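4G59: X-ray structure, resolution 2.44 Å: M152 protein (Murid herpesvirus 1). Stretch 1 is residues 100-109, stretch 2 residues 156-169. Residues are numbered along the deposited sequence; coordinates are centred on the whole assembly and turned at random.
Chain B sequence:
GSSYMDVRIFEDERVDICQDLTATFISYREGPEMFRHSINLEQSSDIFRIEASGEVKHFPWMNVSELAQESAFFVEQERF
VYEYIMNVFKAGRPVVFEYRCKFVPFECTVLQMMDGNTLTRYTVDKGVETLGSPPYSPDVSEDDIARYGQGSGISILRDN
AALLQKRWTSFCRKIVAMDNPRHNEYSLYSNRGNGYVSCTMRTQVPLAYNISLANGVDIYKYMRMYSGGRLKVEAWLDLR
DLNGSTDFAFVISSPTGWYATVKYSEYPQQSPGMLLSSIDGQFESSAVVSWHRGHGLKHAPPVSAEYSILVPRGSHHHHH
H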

# COMPACT_ATOMS: atom_id res chain seq x y z
N ARG B 100 0.96 7.03 -17.59
CA ARG B 100 2.25 7.67 -17.41
C ARG B 100 2.47 8.62 -18.58
O ARG B 100 2.69 8.17 -19.72
CB ARG B 100 3.37 6.63 -17.33
CG ARG B 100 4.69 7.22 -16.90
CD ARG B 100 5.65 6.14 -16.41
NE ARG B 100 7.05 6.56 -16.51
CZ ARG B 100 7.73 6.51 -17.65
NH1 ARG B 100 7.15 6.07 -18.76
NH2 ARG B 100 9.00 6.90 -17.68
N CYS B 101 2.38 9.93 -18.32
CA CYS B 101 2.38 10.91 -19.42
C CYS B 101 3.57 11.87 -19.42
O CYS B 101 3.88 12.46 -18.39
CB CYS B 101 1.10 11.75 -19.41
SG CYS B 101 -0.45 10.85 -19.58
N LYS B 102 4.21 12.00 -20.58
CA LYS B 102 5.12 13.11 -20.87
C LYS B 102 4.31 14.19 -21.56
O LYS B 102 3.54 13.89 -22.48
CB LYS B 102 6.21 12.64 -21.82
CG LYS B 102 7.62 12.78 -21.33
CD LYS B 102 8.52 11.87 -22.14
CE LYS B 102 9.99 12.03 -21.78
NZ LYS B 102 10.54 13.35 -22.23
N PHE B 103 4.46 15.44 -21.14
CA PHE B 103 3.70 16.54 -21.72
C PHE B 103 4.33 17.16 -22.98
O PHE B 103 3.60 17.55 -23.90
CB PHE B 103 3.44 17.61 -20.66
CG PHE B 103 2.57 17.14 -19.53
CD1 PHE B 103 1.40 16.44 -19.78
CD2 PHE B 103 2.93 17.39 -18.22
CE1 PHE B 103 0.60 16.01 -18.73
CE2 PHE B 103 2.14 16.96 -17.16
CZ PHE B 103 0.98 16.27 -17.42
N VAL B 104 5.65 17.30 -23.00
CA VAL B 104 6.36 17.81 -24.18
C VAL B 104 7.60 16.95 -24.51
O VAL B 104 8.55 16.88 -23.73
CB VAL B 104 6.71 19.32 -24.08
CG1 VAL B 104 5.45 20.16 -23.85
CG2 VAL B 104 7.70 19.59 -22.98
N PRO B 105 7.55 16.23 -25.64
CA PRO B 105 6.39 16.08 -26.54
C PRO B 105 5.32 15.21 -25.88
O PRO B 105 5.69 14.24 -25.21
CB PRO B 105 6.97 15.32 -27.74
CG PRO B 105 8.46 15.25 -27.54
CD PRO B 105 8.70 15.41 -26.07
N PHE B 106 4.04 15.52 -26.08
CA PHE B 106 2.97 14.74 -25.46
C PHE B 106 3.00 13.25 -25.78
O PHE B 106 3.01 12.86 -26.94
CB PHE B 106 1.58 15.29 -25.78
CG PHE B 106 0.51 14.66 -24.95
CD1 PHE B 106 0.22 15.18 -23.70
CD2 PHE B 106 -0.15 13.52 -25.37
CE1 PHE B 106 -0.74 14.60 -22.89
CE2 PHE B 106 -1.12 12.92 -24.58
CZ PHE B 106 -1.41 13.47 -23.32
N GLU B 107 2.99 12.43 -24.74
CA GLU B 107 2.99 10.99 -24.91
C GLU B 107 2.50 10.27 -23.65
O GLU B 107 2.98 10.55 -22.54
CB GLU B 107 4.39 10.49 -25.28
CG GLU B 107 4.46 9.01 -25.56
CD GLU B 107 5.84 8.57 -25.97
OE1 GLU B 107 6.79 9.36 -25.75
OE2 GLU B 107 5.98 7.45 -26.52
N CYS B 108 1.56 9.35 -23.82
CA CYS B 108 1.10 8.54 -22.69
C CYS B 108 1.42 7.08 -22.84
O CYS B 108 1.50 6.55 -23.94
CB CYS B 108 -0.40 8.70 -22.47
SG CYS B 108 -0.80 10.09 -21.44
N THR B 109 1.64 6.43 -21.70
CA THR B 109 1.60 4.98 -21.62
C THR B 109 0.49 4.62 -20.63
O THR B 109 0.43 5.17 -19.52
CB THR B 109 2.93 4.39 -21.16
OG1 THR B 109 3.91 4.58 -22.19
CG2 THR B 109 2.79 2.90 -20.92
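Stretch 2, residues 156-169: ILRDNAALLQKRWT

Stretch 2 packs on the hairpin of stretch 1 as an apolar contact, centred on two phenylalanine rings, with no hydrogen bond crossing between the stretches and 518 Å² buried in all. Backbone hydrogen bonds pair the strands, Arg100 N to Thr109 O (2.7 Å), Thr109 N to Arg100 O (2.8 Å), and Lys102 N to Glu107 O and Glu107 N to Lys102 O (both 2.7 Å); the peptide before Pro105, in the connection, is cis, and the Cys101 SG–Cys108 SG disulfide (2.0 Å) links the two strands. Stretch 2 enters as helix, breaks in a type I turn from Arg158 to Ala161, and continues as helix 161-169, with Asn160 at the N-cap position; its side chain makes no capping bond, and ND2 instead donates a hydrogen bond to Ile156 O (2.5 Å). The second helix runs nearly perpendicular to strand 100-103, at a signed crossing angle of -99° and a closest axial approach of 8.5 Å. Register follows from the nearest CA pairs: Phe103 CA with Ala161 CA (5.1 Å) and Phe106 CA with Arg158 CA (6.4 Å). Each ring has an aliphatic carbon over one face in a CH-pi contact: side-chain Leu164 CB lies 3.7 Å from the Phe103 ring centroid, 14° off its normal, and backbone Arg158 CA 3.5 Å from that of Phe106, 18° off. Phe103 CB also meets Gln165 OE1 at 3.3 Å, while Ala161 CB touches both Phe103 O (3.6 Å) and Phe106 CD1 (3.8 Å). Leu157 CD2 reaches the disulfide at Cys101 SG (3.6 Å).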

# COMPACT_ATOMS: atom_id res chain seq x y z
N ILE B 156 -8.08 15.12 -22.54
CA ILE B 156 -8.08 16.13 -21.49
C ILE B 156 -6.64 16.55 -21.16
O ILE B 156 -6.36 17.73 -20.93
CB ILE B 156 -8.75 15.62 -20.24
CG1 ILE B 156 -10.22 15.31 -20.53
CG2 ILE B 156 -8.66 16.64 -19.13
CD1 ILE B 156 -10.91 14.54 -19.40
N LEU B 157 -5.75 15.56 -21.19
CA LEU B 157 -4.33 15.75 -20.90
C LEU B 157 -3.61 16.34 -22.11
O LEU B 157 -2.87 17.31 -21.97
CB LEU B 157 -3.69 14.42 -20.47
CG LEU B 157 -3.65 13.96 -19.00
CD1 LEU B 157 -4.77 14.54 -18.12
CD2 LEU B 157 -3.63 12.44 -18.91
N ARG B 158 -3.84 15.78 -23.30
CA ARG B 158 -3.19 16.28 -24.52
C ARG B 158 -3.57 17.72 -24.89
O ARG B 158 -2.69 18.54 -25.17
CB ARG B 158 -3.43 15.33 -25.70
CG ARG B 158 -2.69 15.74 -26.97
CD ARG B 158 -2.81 14.66 -28.06
NE ARG B 158 -4.05 13.90 -27.90
CZ ARG B 158 -4.10 12.57 -27.79
NH1 ARG B 158 -2.99 11.85 -27.85
NH2 ARG B 158 -5.27 11.96 -27.64
N ASP B 159 -4.86 18.03 -24.87
CA ASP B 159 -5.33 19.36 -25.25
C ASP B 159 -4.89 20.44 -24.27
O ASP B 159 -5.01 21.63 -24.55
CB ASP B 159 -6.86 19.39 -25.35
CG ASP B 159 -7.40 18.47 -26.44
OD1 ASP B 159 -6.64 17.76 -27.12
OD2 ASP B 159 -8.64 18.47 -26.59
N ASN B 160 -4.39 20.02 -23.11
CA ASN B 160 -3.91 20.95 -22.10
C ASN B 160 -2.46 20.70 -21.73
O ASN B 160 -2.04 21.04 -20.63
CB ASN B 160 -4.73 20.80 -20.83
CG ASN B 160 -6.18 21.16 -21.02
OD1 ASN B 160 -6.55 22.34 -21.05
ND2 ASN B 160 -7.03 20.14 -21.09
N ALA B 161 -1.69 20.10 -22.63
CA ALA B 161 -0.34 19.68 -22.29
C ALA B 161 0.53 20.83 -21.78
O ALA B 161 1.08 20.75 -20.67
CB ALA B 161 0.31 19.01 -23.47
N ALA B 162 0.63 21.89 -22.57
CA ALA B 162 1.45 23.04 -22.23
C ALA B 162 1.06 23.64 -20.88
O ALA B 162 1.92 24.17 -20.17
CB ALA B 162 1.36 24.09 -23.32
N LEU B 163 -0.21 23.57 -20.53
CA LEU B 163 -0.65 24.15 -19.26
C LEU B 163 -0.25 23.22 -18.12
O LEU B 163 0.13 23.69 -17.05
CB LEU B 163 -2.16 24.40 -19.24
CG LEU B 163 -2.84 24.64 -17.89
CD1 LEU B 163 -2.19 25.78 -17.11
CD2 LEU B 163 -4.30 24.95 -18.11
N LEU B 164 -0.34 21.92 -18.38
CA LEU B 164 0.03 20.90 -17.40
C LEU B 164 1.54 20.86 -17.20
O LEU B 164 2.02 20.75 -16.07
CB LEU B 164 -0.50 19.51 -17.82
CG LEU B 164 -2.01 19.28 -17.76
CD1 LEU B 164 -2.41 18.00 -18.46
CD2 LEU B 164 -2.45 19.25 -16.31
N GLN B 165 2.28 20.94 -18.30
CA GLN B 165 3.74 20.99 -18.21
C GLN B 165 4.16 22.15 -17.32
O GLN B 165 5.05 22.02 -16.49
CB GLN B 165 4.36 21.13 -19.61
CG GLN B 165 5.85 21.43 -19.59
CD GLN B 165 6.70 20.19 -19.39
OE1 GLN B 165 6.24 19.04 -19.54
NE2 GLN B 165 7.96 20.40 -19.04
N LYS B 166 3.50 23.29 -17.48
CA LYS B 166 3.87 24.45 -16.69
C LYS B 166 3.54 24.23 -15.22
O LYS B 166 4.39 24.45 -14.34
CB LYS B 166 3.16 25.70 -17.19
CG LYS B 166 3.69 26.97 -16.59
CD LYS B 166 2.80 28.14 -16.92
CE LYS B 166 3.41 29.45 -16.48
NZ LYS B 166 2.38 30.38 -15.96
N ARG B 167 2.32 23.77 -14.95
CA ARG B 167 1.88 23.62 -13.58
C ARG B 167 2.69 22.56 -12.84
O ARG B 167 3.09 22.77 -11.68
CB ARG B 167 0.38 23.31 -13.50
CG ARG B 167 -0.07 22.88 -12.13
CD ARG B 167 -1.55 23.12 -11.88
NE ARG B 167 -2.38 22.42 -12.84
CZ ARG B 167 -3.38 22.99 -13.50
NH1 ARG B 167 -3.66 24.27 -13.29
NH2 ARG B 167 -4.09 22.29 -14.37
N TRP B 168 2.97 21.44 -13.50
CA TRP B 168 3.70 20.37 -12.83
C TRP B 168 5.21 20.62 -12.75
O TRP B 168 5.87 20.11 -11.85
CB TRP B 168 3.32 18.99 -13.39
CG TRP B 168 1.92 18.68 -13.00
CD1 TRP B 168 0.78 18.95 -13.71
CD2 TRP B 168 1.49 18.12 -11.75
NE1 TRP B 168 -0.32 18.57 -12.99
CE2 TRP B 168 0.08 18.05 -11.79
CE3 TRP B 168 2.15 17.66 -10.62
CZ2 TRP B 168 -0.67 17.55 -10.72
CZ3 TRP B 168 1.41 17.15 -9.55
CH2 TRP B 168 0.01 17.11 -9.61
N THR B 169 5.75 21.41 -13.67
CA THR B 169 7.15 21.83 -13.57
C THR B 169 7.31 22.73 -12.35
O THR B 169 8.26 22.61 -11.59
CB THR B 169 7.63 22.53 -14.84
OG1 THR B 169 7.68 21.57 -15.91
CG2 THR B 169 9.02 23.16 -14.63